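Local structure of deoxyribodipyrimidine photo-lyase (Oryza sativa Japonica Group, 3UMV) at residues D136-L140 with R141-E145; E319-V322 with R323-A327; A327-F330 with C331-P335. The protein repairs ultraviolet-damaged DNA by using light to split cyclobutane pyrimidine dimers back into monomers, with FAD as its cofactor. All coordinates share one frame; numbering follows the deposited sequence.

Interaction 1: D136-L140 with R141-E145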
# COMPACT_ATOMS: atom_id res chain seq x y z
N ASP A 136 -9.51 10.68 -0.76
CA ASP A 136 -9.01 9.60 -1.59
C ASP A 136 -9.52 8.25 -1.06
O ASP A 136 -10.35 8.21 -0.14
CB ASP A 136 -7.47 9.65 -1.82
CG ASP A 136 -6.65 9.74 -0.51
OD1 ASP A 136 -5.60 10.43 -0.50
OD2 ASP A 136 -7.02 9.08 0.48
N PHE A 137 -9.08 7.16 -1.67
CA PHE A 137 -9.67 5.85 -1.40
C PHE A 137 -8.72 4.79 -0.89
O PHE A 137 -7.64 4.59 -1.45
CB PHE A 137 -10.35 5.26 -2.65
CG PHE A 137 -10.71 3.81 -2.50
CD1 PHE A 137 -9.87 2.83 -3.00
CD2 PHE A 137 -11.84 3.43 -1.79
CE1 PHE A 137 -10.19 1.47 -2.83
CE2 PHE A 137 -12.16 2.09 -1.60
CZ PHE A 137 -11.32 1.10 -2.13
N SER A 138 -9.15 4.11 0.17
CA SER A 138 -8.48 2.89 0.64
C SER A 138 -9.55 1.93 1.13
O SER A 138 -10.53 2.35 1.74
CB SER A 138 -7.54 3.20 1.81
OG SER A 138 -7.17 1.99 2.45
N PRO A 139 -9.36 0.62 0.88
CA PRO A 139 -10.35 -0.35 1.35
C PRO A 139 -10.11 -0.82 2.79
O PRO A 139 -10.88 -1.61 3.32
CB PRO A 139 -10.15 -1.54 0.39
CG PRO A 139 -8.69 -1.48 0.03
CD PRO A 139 -8.35 0.01 -0.01
N LEU A 140 -9.02 -0.36 3.40
CA LEU A 140 -8.70 -0.88 4.74
C LEU A 140 -9.74 -0.39 5.75
O LEU A 140 -10.14 0.78 5.73
CB LEU A 140 -7.31 -0.44 5.16
CG LEU A 140 -6.19 -1.02 4.28
CD1 LEU A 140 -4.86 -0.72 4.93
CD2 LEU A 140 -6.38 -2.55 4.06
N ARG A 141 -10.16 -1.26 6.66
CA ARG A 141 -11.26 -0.90 7.53
C ARG A 141 -11.03 0.34 8.42
O ARG A 141 -11.96 1.12 8.59
CB ARG A 141 -11.82 -2.10 8.32
CG ARG A 141 -11.08 -2.48 9.59
CD ARG A 141 -11.73 -3.70 10.26
NE ARG A 141 -11.83 -4.85 9.35
CZ ARG A 141 -10.94 -5.83 9.27
NH1 ARG A 141 -9.87 -5.84 10.07
NH2 ARG A 141 -11.12 -6.83 8.41
N PRO A 142 -9.81 0.54 8.97
CA PRO A 142 -9.75 1.75 9.81
C PRO A 142 -9.89 3.05 9.03
O PRO A 142 -10.35 4.07 9.58
CB PRO A 142 -8.38 1.66 10.50
CG PRO A 142 -7.64 0.56 9.82
CD PRO A 142 -8.62 -0.31 9.10
N VAL A 143 -9.49 3.03 7.76
CA VAL A 143 -9.61 4.21 6.91
C VAL A 143 -11.06 4.46 6.49
O VAL A 143 -11.56 5.58 6.59
CB VAL A 143 -8.74 4.09 5.67
CG1 VAL A 143 -8.92 5.31 4.81
CG2 VAL A 143 -7.29 3.88 6.08
N ARG A 144 -11.71 3.41 6.00
CA ARG A 144 -13.12 3.45 5.65
C ARG A 144 -13.96 3.91 6.83
O ARG A 144 -14.87 4.70 6.66
CB ARG A 144 -13.63 2.08 5.15
CG ARG A 144 -13.01 1.60 3.86
CD ARG A 144 -13.68 0.32 3.36
NE ARG A 144 -15.03 0.54 2.84
CZ ARG A 144 -15.71 -0.37 2.13
NH1 ARG A 144 -15.17 -1.53 1.86
NH2 ARG A 144 -16.93 -0.11 1.69
N GLU A 145 -13.64 3.42 8.03
CA GLU A 145 -14.42 3.80 9.21
C GLU A 145 -14.19 5.26 9.56
O GLU A 145 -15.12 5.96 9.97
CB GLU A 145 -14.08 2.90 10.39
CG GLU A 145 -14.55 1.47 10.20
CD GLU A 145 -13.99 0.51 11.24
OE1 GLU A 145 -14.31 -0.69 11.15
OE2 GLU A 145 -13.24 0.96 12.14
O HOH W 1 -13.10 -2.90 3.19

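Interaction 2: E319-V322 with R323-A327. With FAD (flavin-adenine dinucleotide), chain I.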
# COMPACT_ATOMS: atom_id res chain seq x y z
N GLU A 319 2.05 -7.52 -12.49
CA GLU A 319 2.17 -7.43 -11.03
C GLU A 319 1.73 -6.04 -10.57
O GLU A 319 0.98 -5.90 -9.60
CB GLU A 319 3.61 -7.73 -10.59
CG GLU A 319 4.21 -9.01 -11.18
CD GLU A 319 3.50 -10.27 -10.71
OE1 GLU A 319 3.34 -10.45 -9.48
OE2 GLU A 319 3.10 -11.08 -11.57
N LEU A 320 2.17 -5.02 -11.30
CA LEU A 320 1.91 -3.65 -10.89
C LEU A 320 0.43 -3.26 -10.95
O LEU A 320 -0.03 -2.50 -10.10
CB LEU A 320 2.72 -2.69 -11.77
CG LEU A 320 2.43 -1.20 -11.57
CD1 LEU A 320 3.01 -0.75 -10.25
CD2 LEU A 320 3.04 -0.40 -12.71
N VAL A 321 -0.30 -3.74 -11.95
CA VAL A 321 -1.69 -3.34 -12.16
C VAL A 321 -2.66 -4.44 -11.77
O VAL A 321 -3.47 -4.27 -10.86
CB VAL A 321 -1.95 -2.88 -13.61
CG1 VAL A 321 -3.44 -2.60 -13.84
CG2 VAL A 321 -1.09 -1.65 -13.93
N VAL A 322 -2.58 -5.57 -12.45
CA VAL A 322 -3.53 -6.63 -12.17
C VAL A 322 -3.47 -7.18 -10.73
O VAL A 322 -4.48 -7.22 -10.04
CB VAL A 322 -3.44 -7.77 -13.20
CG1 VAL A 322 -4.20 -8.98 -12.70
CG2 VAL A 322 -4.04 -7.30 -14.52
N ARG A 323 -2.29 -7.60 -10.30
CA ARG A 323 -2.19 -8.19 -8.97
C ARG A 323 -2.47 -7.16 -7.88
O ARG A 323 -3.29 -7.41 -6.99
CB ARG A 323 -0.82 -8.85 -8.78
CG ARG A 323 -0.57 -10.02 -9.72
CD ARG A 323 -0.00 -11.21 -8.96
NE ARG A 323 -0.98 -11.77 -8.04
CZ ARG A 323 -1.71 -12.85 -8.29
NH1 ARG A 323 -2.59 -13.30 -7.40
NH2 ARG A 323 -1.55 -13.49 -9.44
N ARG A 324 -1.82 -6.01 -7.95
CA ARG A 324 -1.97 -5.00 -6.91
C ARG A 324 -3.43 -4.59 -6.82
O ARG A 324 -4.01 -4.54 -5.73
CB ARG A 324 -1.09 -3.78 -7.17
CG ARG A 324 -1.29 -2.68 -6.12
CD ARG A 324 -0.45 -1.46 -6.45
NE ARG A 324 -0.70 -1.09 -7.84
CZ ARG A 324 -1.73 -0.38 -8.28
NH1 ARG A 324 -2.64 0.11 -7.43
NH2 ARG A 324 -1.85 -0.16 -9.59
N GLU A 325 -4.04 -4.31 -7.96
CA GLU A 325 -5.43 -3.88 -7.96
C GLU A 325 -6.41 -4.99 -7.57
O GLU A 325 -7.49 -4.70 -7.03
CB GLU A 325 -5.79 -3.14 -9.26
CG GLU A 325 -5.01 -1.83 -9.32
CD GLU A 325 -5.28 -0.94 -10.53
OE1 GLU A 325 -6.36 -1.03 -11.16
OE2 GLU A 325 -4.39 -0.11 -10.80
N LEU A 326 -6.03 -6.24 -7.81
CA LEU A 326 -6.80 -7.38 -7.34
C LEU A 326 -6.84 -7.40 -5.81
O LEU A 326 -7.85 -7.80 -5.23
CB LEU A 326 -6.22 -8.69 -7.88
CG LEU A 326 -6.84 -9.97 -7.29
CD1 LEU A 326 -8.32 -10.12 -7.65
CD2 LEU A 326 -6.05 -11.16 -7.76
N ALA A 327 -5.76 -6.97 -5.16
CA ALA A 327 -5.77 -6.90 -3.71
C ALA A 327 -6.75 -5.85 -3.20
O ALA A 327 -7.41 -6.09 -2.19
CB ALA A 327 -4.36 -6.66 -3.13
PA FAD I . 8.09 -5.84 -7.97
O1A FAD I . 8.28 -7.27 -8.37
O2A FAD I . 9.02 -4.88 -8.64
O5B FAD I . 6.56 -5.45 -8.24
C5B FAD I . 6.17 -4.15 -8.62
C4B FAD I . 4.84 -3.79 -7.97
O4B FAD I . 3.81 -4.71 -8.32
C3B FAD I . 4.91 -3.86 -6.46
O3B FAD I . 5.44 -2.68 -5.91
C2B FAD I . 3.46 -4.03 -6.10
O2B FAD I . 2.79 -2.79 -6.24
C1B FAD I . 2.97 -4.93 -7.20
N9A FAD I . 3.02 -6.34 -6.80
C8A FAD I . 4.03 -7.24 -7.01
N7A FAD I . 3.64 -8.43 -6.47
C5A FAD I . 2.41 -8.28 -5.91
C6A FAD I . 1.53 -9.13 -5.23
N6A FAD I . 1.78 -10.44 -5.09
N1A FAD I . 0.32 -8.66 -4.79
C2A FAD I . -0.03 -7.35 -5.01
N3A FAD I . 0.83 -6.51 -5.67
C4A FAD I . 2.02 -6.97 -6.12
N1 FAD I . 3.02 -6.18 -1.02
C2 FAD I . 2.93 -4.94 -0.45
O2 FAD I . 2.89 -3.97 -1.21
N3 FAD I . 2.85 -4.80 0.92
C4 FAD I . 2.88 -5.91 1.75
O4 FAD I . 2.82 -5.78 2.97
C4X FAD I . 2.97 -7.17 1.16
N5 FAD I . 3.02 -8.31 1.93
C5X FAD I . 3.08 -9.55 1.33
C6 FAD I . 3.10 -10.71 2.11
C7 FAD I . 3.16 -11.97 1.51
C7M FAD I . 3.17 -13.20 2.38
C8 FAD I . 3.22 -12.06 0.12
C8M FAD I . 3.30 -13.38 -0.59
C9 FAD I . 3.22 -10.90 -0.65
C9A FAD I . 3.14 -9.66 -0.05
N10 FAD I . 3.14 -8.51 -0.82
C10 FAD I . 3.04 -7.29 -0.21
C1' FAD I . 3.21 -8.57 -2.34
C2' FAD I . 4.66 -8.52 -2.92
O2' FAD I . 5.57 -9.43 -2.29
C3' FAD I . 5.30 -7.12 -2.88
O3' FAD I . 4.42 -6.20 -3.45
C4' FAD I . 6.63 -7.05 -3.64
O4' FAD I . 7.55 -7.97 -3.09
C5' FAD I . 7.15 -5.61 -3.55
O5' FAD I . 8.48 -5.43 -3.97
P FAD I . 8.77 -4.64 -5.34
O1P FAD I . 8.04 -3.31 -5.35
O2P FAD I . 10.25 -4.49 -5.52
O3P FAD I . 8.16 -5.74 -6.35

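Interaction 3: A327-F330 with C331-P335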
# COMPACT_ATOMS: atom_id res chain seq x y z
N ALA A 327 -5.76 -6.97 -5.16
CA ALA A 327 -5.77 -6.90 -3.71
C ALA A 327 -6.75 -5.85 -3.20
O ALA A 327 -7.41 -6.09 -2.19
CB ALA A 327 -4.36 -6.66 -3.13
N ASP A 328 -6.81 -4.68 -3.86
CA ASP A 328 -7.83 -3.67 -3.50
C ASP A 328 -9.24 -4.24 -3.71
O ASP A 328 -10.14 -4.07 -2.88
CB ASP A 328 -7.65 -2.35 -4.26
CG ASP A 328 -6.93 -1.28 -3.43
OD1 ASP A 328 -7.23 -0.07 -3.58
OD2 ASP A 328 -6.06 -1.67 -2.62
N ASN A 329 -9.43 -4.93 -4.83
CA ASN A 329 -10.70 -5.56 -5.13
C ASN A 329 -11.13 -6.45 -3.96
O ASN A 329 -12.25 -6.35 -3.48
CB ASN A 329 -10.59 -6.38 -6.41
CG ASN A 329 -11.79 -7.28 -6.64
OD1 ASN A 329 -11.75 -8.46 -6.32
ND2 ASN A 329 -12.86 -6.72 -7.18
N PHE A 330 -10.20 -7.28 -3.50
CA PHE A 330 -10.54 -8.23 -2.45
C PHE A 330 -10.88 -7.54 -1.15
O PHE A 330 -11.91 -7.81 -0.53
CB PHE A 330 -9.42 -9.24 -2.26
CG PHE A 330 -9.68 -10.20 -1.14
CD1 PHE A 330 -10.57 -11.26 -1.31
CD2 PHE A 330 -9.05 -10.05 0.07
CE1 PHE A 330 -10.81 -12.15 -0.27
CE2 PHE A 330 -9.30 -10.95 1.12
CZ PHE A 330 -10.16 -11.99 0.94
N CYS A 331 -10.01 -6.63 -0.70
CA CYS A 331 -10.27 -5.97 0.57
C CYS A 331 -11.53 -5.09 0.53
O CYS A 331 -12.25 -4.98 1.52
CB CYS A 331 -9.05 -5.18 1.04
SG CYS A 331 -7.59 -6.19 1.36
N TYR A 332 -11.82 -4.49 -0.62
CA TYR A 332 -12.99 -3.63 -0.76
C TYR A 332 -14.30 -4.42 -0.63
O TYR A 332 -15.24 -3.96 0.00
CB TYR A 332 -12.93 -2.87 -2.09
CG TYR A 332 -14.12 -1.97 -2.33
CD1 TYR A 332 -14.25 -0.75 -1.65
CD2 TYR A 332 -15.11 -2.32 -3.24
CE1 TYR A 332 -15.32 0.07 -1.86
CE2 TYR A 332 -16.19 -1.48 -3.47
CZ TYR A 332 -16.29 -0.29 -2.77
OH TYR A 332 -17.35 0.55 -2.97
N TYR A 333 -14.34 -5.62 -1.21
CA TYR A 333 -15.58 -6.41 -1.26
C TYR A 333 -15.69 -7.47 -0.18
O TYR A 333 -16.79 -7.96 0.09
CB TYR A 333 -15.80 -7.06 -2.64
CG TYR A 333 -16.19 -6.10 -3.73
CD1 TYR A 333 -17.40 -5.41 -3.67
CD2 TYR A 333 -15.36 -5.87 -4.82
CE1 TYR A 333 -17.77 -4.52 -4.67
CE2 TYR A 333 -15.72 -4.98 -5.82
CZ TYR A 333 -16.93 -4.31 -5.74
OH TYR A 333 -17.31 -3.43 -6.72
N GLN A 334 -14.56 -7.85 0.41
CA GLN A 334 -14.53 -8.86 1.48
C GLN A 334 -14.16 -8.19 2.80
O GLN A 334 -12.97 -7.96 3.08
CB GLN A 334 -13.54 -9.98 1.11
CG GLN A 334 -13.36 -11.08 2.19
CD GLN A 334 -14.68 -11.62 2.75
OE1 GLN A 334 -15.19 -11.10 3.74
NE2 GLN A 334 -15.22 -12.66 2.12
N PRO A 335 -15.16 -7.87 3.63
CA PRO A 335 -14.92 -7.18 4.91
C PRO A 335 -13.99 -7.95 5.84
O PRO A 335 -13.31 -7.33 6.64
CB PRO A 335 -16.32 -7.11 5.54
CG PRO A 335 -17.25 -7.12 4.40
CD PRO A 335 -16.60 -8.06 3.39

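Interaction 1: D136-L140 with R141-E145
Leu140 O accepts from Arg144 N at 3.1 Å. The bond is nearly straight, 176° at the hydrogen, and opens the helix that starts at Arg141. Val143 N reaches Leu140 O only weakly. Leu140 is the N-cap residue. The aliphatic part of Arg144 folds back over the preceding loop: CG lies 3.3 Å from Ser138 O, and CD lies 3.4 Å from Pro139 O. The chain bends at chi3 (71°), and a water spans the remaining gap. It donates to Pro139 O at 2.6 Å and accepts from Arg144 NH1 at 2.8 Å. On the Ser138 side, Val143 CG1 packs against Ser138 CB at 3.9 Å. Ser138 OG accepts from Leu140 N in an ST turn, although the position of OG is less certain.

Further out, Arg144 NH1 also donates to Tyr332 O. Arg141 NH2 pairs with Asp338 and donates to Pro335 O. Leu140 packs on Pro431 and Tyr434 of helix 431-442. The contact is the turn from strand 132-135 into helix 141-157 of the alpha/beta domain. Its chemistry implies a helix start whose first N-H groups are met from two sources: Leu140 O for Arg144 and weakly Val143, Tyr337 OH for Arg141.

Interaction 2: E319-V322 with R323-A327
Glu319 O accepts from Arg324 N at 3.3 Å, five residues on, in a wider pi-type turn of helix 310-333, while Val321 O and Val322 O return to the usual four-residue spacing with Glu325 N and Leu326 N. Leu320 O is taken by a side chain instead. Arg324 NE donates to Leu320 O at 2.7 Å, nearly in line with the carbonyl but bent at the hydrogen (137°), and Arg324 NH2 adds a weak bond to the same oxygen. The bend at chi3 (50°) brings the guanidinium back to this carbonyl. Arg324 NH2 also forms a salt bridge with Glu325 OE2 at 2.8 Å, in which OE2 uses its anti lone pair. Glu325 is held further by the backbone N atoms of Val171 and Val172, which should help to fix the guanidinium in place.

Glu319 and Arg323 extend in a common direction from successive turns. In the conformer given for Arg323, one of two, its CD meets Glu319 OE1 at 3.5 Å, but the charged atoms do not pair. Glu319 OE2 has a long, weak ion pair with Arg272.

FAD lies along this part of the helix. Glu319 O is 3.3 Å from FAD C1B, and Arg324 CA is 3.4 Å from FAD N3A. Arg324 CD packs near the ribose hydroxyl O2B, while Glu319 CB lies by the adenine carbon C8A. FAD is also hydrogen-bonded to Tyr268, Ser282, Gly283, Lys390, Asn421 and Asp427. The pi-type turn, with Leu320 O bonded by the Arg324 side chain, thus forms part of the adenosine side of the photolyase FAD pocket.

Interaction 3: A327-F330 with C331-P335
Phe330 and Gln334 both carry CG anti to the backbone N (chi1 177° for each), which sends the two side chains off the helix in a common direction and in contact along their length. They meet at the C-terminal end of helix 310-333, where Gln334 is the first residue to leave helical geometry. The contact is a CH-pi interaction: Gln334 CB sits over one face of the Phe330 ring, 4.0 Å from its centroid. Gln334 CG comes within 3.6 Å of Phe330 CZ. Its amide turns outward, and OE1 is bonded to Gln336 N.

The backbone keeps its four-residue bonds to the end. Cys331 N donates to Ala327 O, Tyr332 N to Asp328 O, Tyr333 N to Asn329 O, and Gln334 N to Phe330 O at 2.8 Å. Tyr332 CD2 lies over the centre of the Tyr333 ring, 3.5 Å above its plane.

The polar ends look outward from the helix. Asp328 forms a salt bridge with Arg46, and the Asn329 amide is held by Lys180 O and Glu182 N. Tyr333 OH bonds with Ser178 O. These contacts tie the end of the helix to the surrounding loops. The Asn329 amide and Tyr333 ring planes are 62° apart, and Asn329 ND2 approaches the ring edge in plane, 3.5 Å from Tyr333 CD2.

How the interactions relate
From the N terminus, interaction 1 comes first, at the turn from strand 132-135 into helix 141-157. Interactions 2 and 3 follow on helix 310-333. All three are local and lie in series, so none nests within or crosses another. Interactions 2 and 3 share Ala327 and cover the latter part of the helix, first beside FAD and then its C-terminal end, with centres about 12 Å apart. That end returns to interaction 1: the two arginines of 141-145 bond its backbone, and the Phe137 ring packs on Asp328 and Tyr332. The alpha/beta domain is thereby joined to the helix that lines the cofactor pocket. Interactions 1 and 2 do not touch.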